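Local coordinates for probable ABC transporter extracellular-binding protein YckB (Bacillus subtilis, PDB 2IEE) that probably serves as the extracellular solute-binding component of a binding-protein-dependent (ABC) transport system, capturing a small solute for uptake, at residues Y49-L61 and K223-L237. Sequence-based numbering, arbitrary orientation.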
loop_
_atom_site.group_PDB
_atom_site.type_symbol
_atom_site.label_atom_id
_atom_site.label_comp_id
_atom_site.label_asym_id
_atom_site.label_seq_id
_atom_site.Cartn_x
_atom_site.Cartn_y
_atom_site.Cartn_z
ATOM N N TYR A 49 7.438 -5.368 -1.392
ATOM C CA TYR A 49 7.400 -5.468 0.059
ATOM C C TYR A 49 6.476 -6.552 0.631
ATOM O O TYR A 49 6.941 -7.465 1.307
ATOM C CB TYR A 49 7.036 -4.117 0.682
ATOM C CG TYR A 49 6.919 -4.188 2.187
ATOM C CD1 TYR A 49 8.033 -4.449 2.980
ATOM C CD2 TYR A 49 5.687 -4.049 2.810
ATOM C CE1 TYR A 49 7.917 -4.576 4.357
ATOM C CE2 TYR A 49 5.558 -4.172 4.187
ATOM C CZ TYR A 49 6.672 -4.436 4.954
ATOM O OH TYR A 49 6.535 -4.565 6.313
ATOM N N GLU A 50 5.176 -6.451 0.361
ATOM C CA GLU A 50 4.213 -7.413 0.891
ATOM C C GLU A 50 4.452 -8.839 0.399
ATOM O O GLU A 50 4.346 -9.796 1.162
ATOM C CB GLU A 50 2.779 -6.966 0.560
ATOM C CG GLU A 50 1.708 -7.875 1.169
ATOM C CD GLU A 50 0.294 -7.338 1.018
ATOM O OE1 GLU A 50 0.059 -6.502 0.125
ATOM O OE2 GLU A 50 -0.589 -7.768 1.787
ATOM N N VAL A 51 4.776 -8.975 -0.879
ATOM C CA VAL A 51 5.044 -10.285 -1.461
ATOM C C VAL A 51 6.208 -10.947 -0.725
ATOM O O VAL A 51 6.125 -12.115 -0.345
ATOM C CB VAL A 51 5.376 -10.154 -2.968
ATOM C CG1 VAL A 51 5.965 -11.441 -3.506
ATOM C CG2 VAL A 51 4.119 -9.797 -3.734
ATOM N N GLU A 52 7.282 -10.196 -0.505
ATOM C CA GLU A 52 8.446 -10.745 0.175
ATOM C C GLU A 52 8.156 -11.036 1.641
ATOM O O GLU A 52 8.680 -11.998 2.197
ATOM C CB GLU A 52 9.651 -9.799 0.048
ATOM C CG GLU A 52 10.152 -9.577 -1.383
ATOM C CD GLU A 52 10.447 -10.873 -2.130
ATOM O OE1 GLU A 52 10.905 -11.849 -1.495
ATOM O OE2 GLU A 52 10.232 -10.915 -3.361
ATOM N N VAL A 53 7.325 -10.209 2.269
ATOM C CA VAL A 53 6.976 -10.423 3.668
ATOM C C VAL A 53 6.253 -11.758 3.815
ATOM O O VAL A 53 6.535 -12.531 4.722
ATOM C CB VAL A 53 6.055 -9.295 4.204
ATOM C CG1 VAL A 53 5.487 -9.688 5.561
ATOM C CG2 VAL A 53 6.845 -7.988 4.324
ATOM N N VAL A 54 5.311 -12.016 2.918
ATOM C CA VAL A 54 4.558 -13.261 2.942
ATOM C C VAL A 54 5.478 -14.446 2.632
ATOM O O VAL A 54 5.463 -15.465 3.325
ATOM C CB VAL A 54 3.416 -13.227 1.900
ATOM C CG1 VAL A 54 2.737 -14.582 1.824
ATOM C CG2 VAL A 54 2.407 -12.156 2.271
ATOM N N ARG A 55 6.282 -14.293 1.582
ATOM C CA ARG A 55 7.209 -15.334 1.153
ATOM C C ARG A 55 8.081 -15.796 2.318
ATOM O O ARG A 55 8.180 -16.992 2.599
ATOM C CB ARG A 55 8.068 -14.800 -0.007
ATOM C CG ARG A 55 9.135 -15.745 -0.554
ATOM C CD ARG A 55 9.788 -15.148 -1.816
ATOM N NE ARG A 55 8.968 -15.372 -3.007
ATOM C CZ ARG A 55 8.809 -14.500 -3.997
ATOM N NH1 ARG A 55 9.405 -13.317 -3.960
ATOM N NH2 ARG A 55 8.057 -14.822 -5.040
ATOM N N GLU A 56 8.690 -14.837 3.005
ATOM C CA GLU A 56 9.562 -15.123 4.136
ATOM C C GLU A 56 8.783 -15.699 5.319
ATOM O O GLU A 56 9.250 -16.618 5.992
ATOM C CB GLU A 56 10.292 -13.840 4.555
ATOM C CG GLU A 56 11.297 -14.002 5.689
ATOM C CD GLU A 56 12.437 -14.941 5.329
ATOM O OE1 GLU A 56 12.788 -15.024 4.133
ATOM O OE2 GLU A 56 12.995 -15.587 6.242
ATOM N N ALA A 57 7.597 -15.160 5.577
ATOM C CA ALA A 57 6.785 -15.653 6.681
ATOM C C ALA A 57 6.466 -17.123 6.428
ATOM O O ALA A 57 6.571 -17.959 7.324
ATOM C CB ALA A 57 5.499 -14.840 6.795
ATOM N N ALA A 58 6.083 -17.435 5.197
ATOM C CA ALA A 58 5.763 -18.808 4.834
ATOM C C ALA A 58 7.003 -19.677 5.007
ATOM O O ALA A 58 6.920 -20.811 5.487
ATOM C CB ALA A 58 5.270 -18.870 3.394
ATOM N N LYS A 59 8.155 -19.139 4.623
ATOM C CA LYS A 59 9.406 -19.874 4.746
ATOM C C LYS A 59 9.665 -20.197 6.214
ATOM O O LYS A 59 10.082 -21.303 6.545
ATOM C CB LYS A 59 10.571 -19.059 4.172
ATOM C CG LYS A 59 11.878 -19.841 4.103
ATOM C CD LYS A 59 13.046 -18.979 3.648
ATOM C CE LYS A 59 14.320 -19.811 3.553
ATOM N NZ LYS A 59 15.494 -19.008 3.105
ATOM N N ARG A 60 9.404 -19.231 7.094
ATOM C CA ARG A 60 9.601 -19.435 8.524
ATOM C C ARG A 60 8.762 -20.625 8.982
ATOM O O ARG A 60 9.105 -21.296 9.955
ATOM C CB ARG A 60 9.174 -18.193 9.325
ATOM C CG ARG A 60 9.998 -16.934 9.073
ATOM C CD ARG A 60 11.460 -17.111 9.469
ATOM N NE ARG A 60 12.284 -15.972 9.062
ATOM C CZ ARG A 60 12.460 -14.867 9.782
ATOM N NH1 ARG A 60 11.873 -14.740 10.964
ATOM N NH2 ARG A 60 13.226 -13.888 9.316
ATOM N N LEU A 61 7.665 -20.873 8.268
ATOM C CA LEU A 61 6.752 -21.961 8.588
ATOM C C LEU A 61 6.987 -23.206 7.730
ATOM O O LEU A 61 6.095 -24.038 7.583
ATOM C CB LEU A 61 5.308 -21.479 8.416
ATOM C CG LEU A 61 4.909 -20.309 9.324
ATOM C CD1 LEU A 61 3.589 -19.713 8.872
ATOM C CD2 LEU A 61 4.822 -20.790 10.760
ATOM N N LYS A 223 -0.581 -19.086 13.140
ATOM C CA LYS A 223 0.738 -19.474 12.653
ATOM C C LYS A 223 1.408 -18.332 11.889
ATOM O O LYS A 223 2.596 -18.060 12.080
ATOM C CB LYS A 223 0.619 -20.719 11.769
ATOM C CG LYS A 223 0.418 -22.004 12.564
ATOM C CD LYS A 223 1.701 -22.356 13.303
ATOM C CE LYS A 223 1.565 -23.627 14.107
ATOM N NZ LYS A 223 2.871 -24.016 14.718
HETATM N N MSE A 224 0.647 -17.670 11.024
HETATM C CA MSE A 224 1.173 -16.545 10.254
HETATM C C MSE A 224 1.648 -15.446 11.197
HETATM O O MSE A 224 2.741 -14.902 11.025
HETATM C CB MSE A 224 0.100 -15.979 9.321
HETATM C CG MSE A 224 0.050 -16.610 7.942
HETATM SE SE MSE A 224 1.674 -16.276 6.921
HETATM C CE MSE A 224 2.033 -18.082 6.381
ATOM N N ASN A 225 0.826 -15.121 12.194
ATOM C CA ASN A 225 1.182 -14.080 13.156
ATOM C C ASN A 225 2.438 -14.461 13.933
ATOM O O ASN A 225 3.250 -13.602 14.280
ATOM C CB ASN A 225 0.027 -13.825 14.129
ATOM C CG ASN A 225 -1.130 -13.075 13.481
ATOM O OD1 ASN A 225 -1.076 -12.720 12.301
ATOM N ND2 ASN A 225 -2.179 -12.827 14.255
ATOM N N GLU A 226 2.590 -15.754 14.198
ATOM C CA GLU A 226 3.754 -16.249 14.921
ATOM C C GLU A 226 5.024 -15.949 14.127
ATOM O O GLU A 226 6.013 -15.467 14.678
ATOM C CB GLU A 226 3.612 -17.758 15.177
ATOM C CG GLU A 226 2.843 -18.096 16.456
ATOM C CD GLU A 226 2.552 -19.587 16.624
ATOM O OE1 GLU A 226 3.475 -20.410 16.435
ATOM O OE2 GLU A 226 1.398 -19.931 16.959
ATOM N N ALA A 227 4.987 -16.217 12.826
ATOM C CA ALA A 227 6.139 -15.963 11.965
ATOM C C ALA A 227 6.363 -14.458 11.773
ATOM O O ALA A 227 7.500 -13.995 11.755
ATOM C CB ALA A 227 5.945 -16.647 10.620
ATOM N N LEU A 228 5.278 -13.701 11.635
ATOM C CA LEU A 228 5.374 -12.255 11.461
ATOM C C LEU A 228 5.966 -11.591 12.704
ATOM O O LEU A 228 6.742 -10.640 12.596
ATOM C CB LEU A 228 3.993 -11.658 11.155
ATOM C CG LEU A 228 3.466 -11.842 9.729
ATOM C CD1 LEU A 228 2.020 -11.366 9.618
ATOM C CD2 LEU A 228 4.355 -11.068 8.770
ATOM N N LYS A 229 5.594 -12.090 13.878
ATOM C CA LYS A 229 6.098 -11.554 15.137
ATOM C C LYS A 229 7.596 -11.818 15.234
ATOM O O LYS A 229 8.363 -10.966 15.679
ATOM C CB LYS A 229 5.372 -12.212 16.319
ATOM C CG LYS A 229 5.888 -11.788 17.688
ATOM C CD LYS A 229 5.031 -12.357 18.813
ATOM C CE LYS A 229 5.511 -11.871 20.181
ATOM N NZ LYS A 229 4.620 -12.327 21.289
ATOM N N GLU A 230 8.000 -13.012 14.815
ATOM C CA GLU A 230 9.398 -13.411 14.829
ATOM C C GLU A 230 10.194 -12.488 13.904
ATOM O O GLU A 230 11.327 -12.108 14.210
ATOM C CB GLU A 230 9.513 -14.863 14.358
ATOM C CG GLU A 230 10.915 -15.436 14.340
ATOM C CD GLU A 230 10.933 -16.868 13.827
ATOM O OE1 GLU A 230 10.357 -17.754 14.500
ATOM O OE2 GLU A 230 11.516 -17.111 12.746
HETATM N N MSE A 231 9.586 -12.134 12.775
HETATM C CA MSE A 231 10.215 -11.259 11.792
HETATM C C MSE A 231 10.249 -9.829 12.317
HETATM O O MSE A 231 11.205 -9.081 12.090
HETATM C CB MSE A 231 9.444 -11.322 10.471
HETATM C CG MSE A 231 9.675 -12.605 9.682
HETATM SE SE MSE A 231 8.440 -12.791 8.199
HETATM C CE MSE A 231 9.227 -11.492 7.001
ATOM N N SER A 232 9.196 -9.460 13.036
ATOM C CA SER A 232 9.089 -8.135 13.615
ATOM C C SER A 232 10.174 -7.913 14.660
ATOM O O SER A 232 10.749 -6.825 14.752
ATOM C CB SER A 232 7.718 -7.961 14.265
ATOM O OG SER A 232 7.620 -6.688 14.874
ATOM N N LYS A 233 10.457 -8.954 15.437
ATOM C CA LYS A 233 11.458 -8.874 16.495
ATOM C C LYS A 233 12.905 -8.965 16.013
ATOM O O LYS A 233 13.785 -8.346 16.610
ATOM C CB LYS A 233 11.187 -9.954 17.551
ATOM C CG LYS A 233 9.789 -9.868 18.156
ATOM C CD LYS A 233 9.434 -11.078 19.016
ATOM C CE LYS A 233 10.100 -11.026 20.380
ATOM N NZ LYS A 233 9.597 -12.106 21.286
ATOM N N ASP A 234 13.173 -9.720 14.949
ATOM C CA ASP A 234 14.552 -9.812 14.478
ATOM C C ASP A 234 14.927 -8.793 13.405
ATOM O O ASP A 234 16.029 -8.836 12.866
ATOM C CB ASP A 234 14.884 -11.219 13.985
ATOM C CG ASP A 234 14.127 -11.605 12.733
ATOM O OD1 ASP A 234 13.658 -10.711 11.995
ATOM O OD2 ASP A 234 14.023 -12.822 12.481
ATOM N N GLY A 235 14.016 -7.880 13.093
ATOM C CA GLY A 235 14.320 -6.856 12.106
ATOM C C GLY A 235 14.082 -7.196 10.645
ATOM O O GLY A 235 14.374 -6.381 9.771
ATOM N N SER A 236 13.553 -8.386 10.374
ATOM C CA SER A 236 13.282 -8.806 9.002
ATOM C C SER A 236 12.271 -7.893 8.316
ATOM O O SER A 236 12.435 -7.538 7.149
ATOM C CB SER A 236 12.763 -10.244 8.982
ATOM O OG SER A 236 13.722 -11.127 9.530
ATOM N N LEU A 237 11.219 -7.519 9.034
ATOM C CA LEU A 237 10.208 -6.639 8.462
ATOM C C LEU A 237 10.825 -5.295 8.085
ATOM O O LEU A 237 10.677 -4.827 6.956
ATOM C CB LEU A 237 9.056 -6.424 9.450
ATOM C CG LEU A 237 8.062 -7.574 9.632
ATOM C CD1 LEU A 237 6.984 -7.156 10.609
ATOM C CD2 LEU A 237 7.433 -7.935 8.292
#
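A57 and A227 mark where helices 49-60 and 223-234 cross, with their CA atoms 5.3 Å apart. The two axes approach to 8.7 Å at 107°, close to perpendicular, and small residues at the crossing let the backbones come this near: the A227 methyl touches A57 O. Selenomethionine M231 drops as a knob among V53, E56, A57 and R60; its selenium lies against A57 while CE, turned aside by the bend at chi3 (75°), reaches E56 CG at 3.5 Å. Farther along, V53 CG1 touches the CD2 methyls of both L228 and L237, each side chain crossing it at about a right angle, and at the other end L61 CD1 meets CE of selenomethionine M224. I23 of strand 22-27 touches both A58 and M224, so the crossing packs against the parallel sheet of this lobe of the solute-binding fold.

R60 carries the polar side of the contact. M231 CG lies against one guanidinium face, offset toward NH1. Salt bridges join R60 to E56, E230 and D234. NE meets the anti lone pair of E56 OE2 at 2.9 Å. NH1 binds E230 OE2 at 3.0 Å, 30° out of the guanidinium plane, and, weakly, D234 OD2. S236 OG takes NH2 in that plane at 2.8 Å. D234 OD1 accepts from S236 N in an Asx turn across G235, and also from S236 OG. The guanidinium probably helps keep the three carboxylates ionised and offsets their mutual repulsion, tying helix 49-60 to helix 218-234 and to the start of helix 236-244.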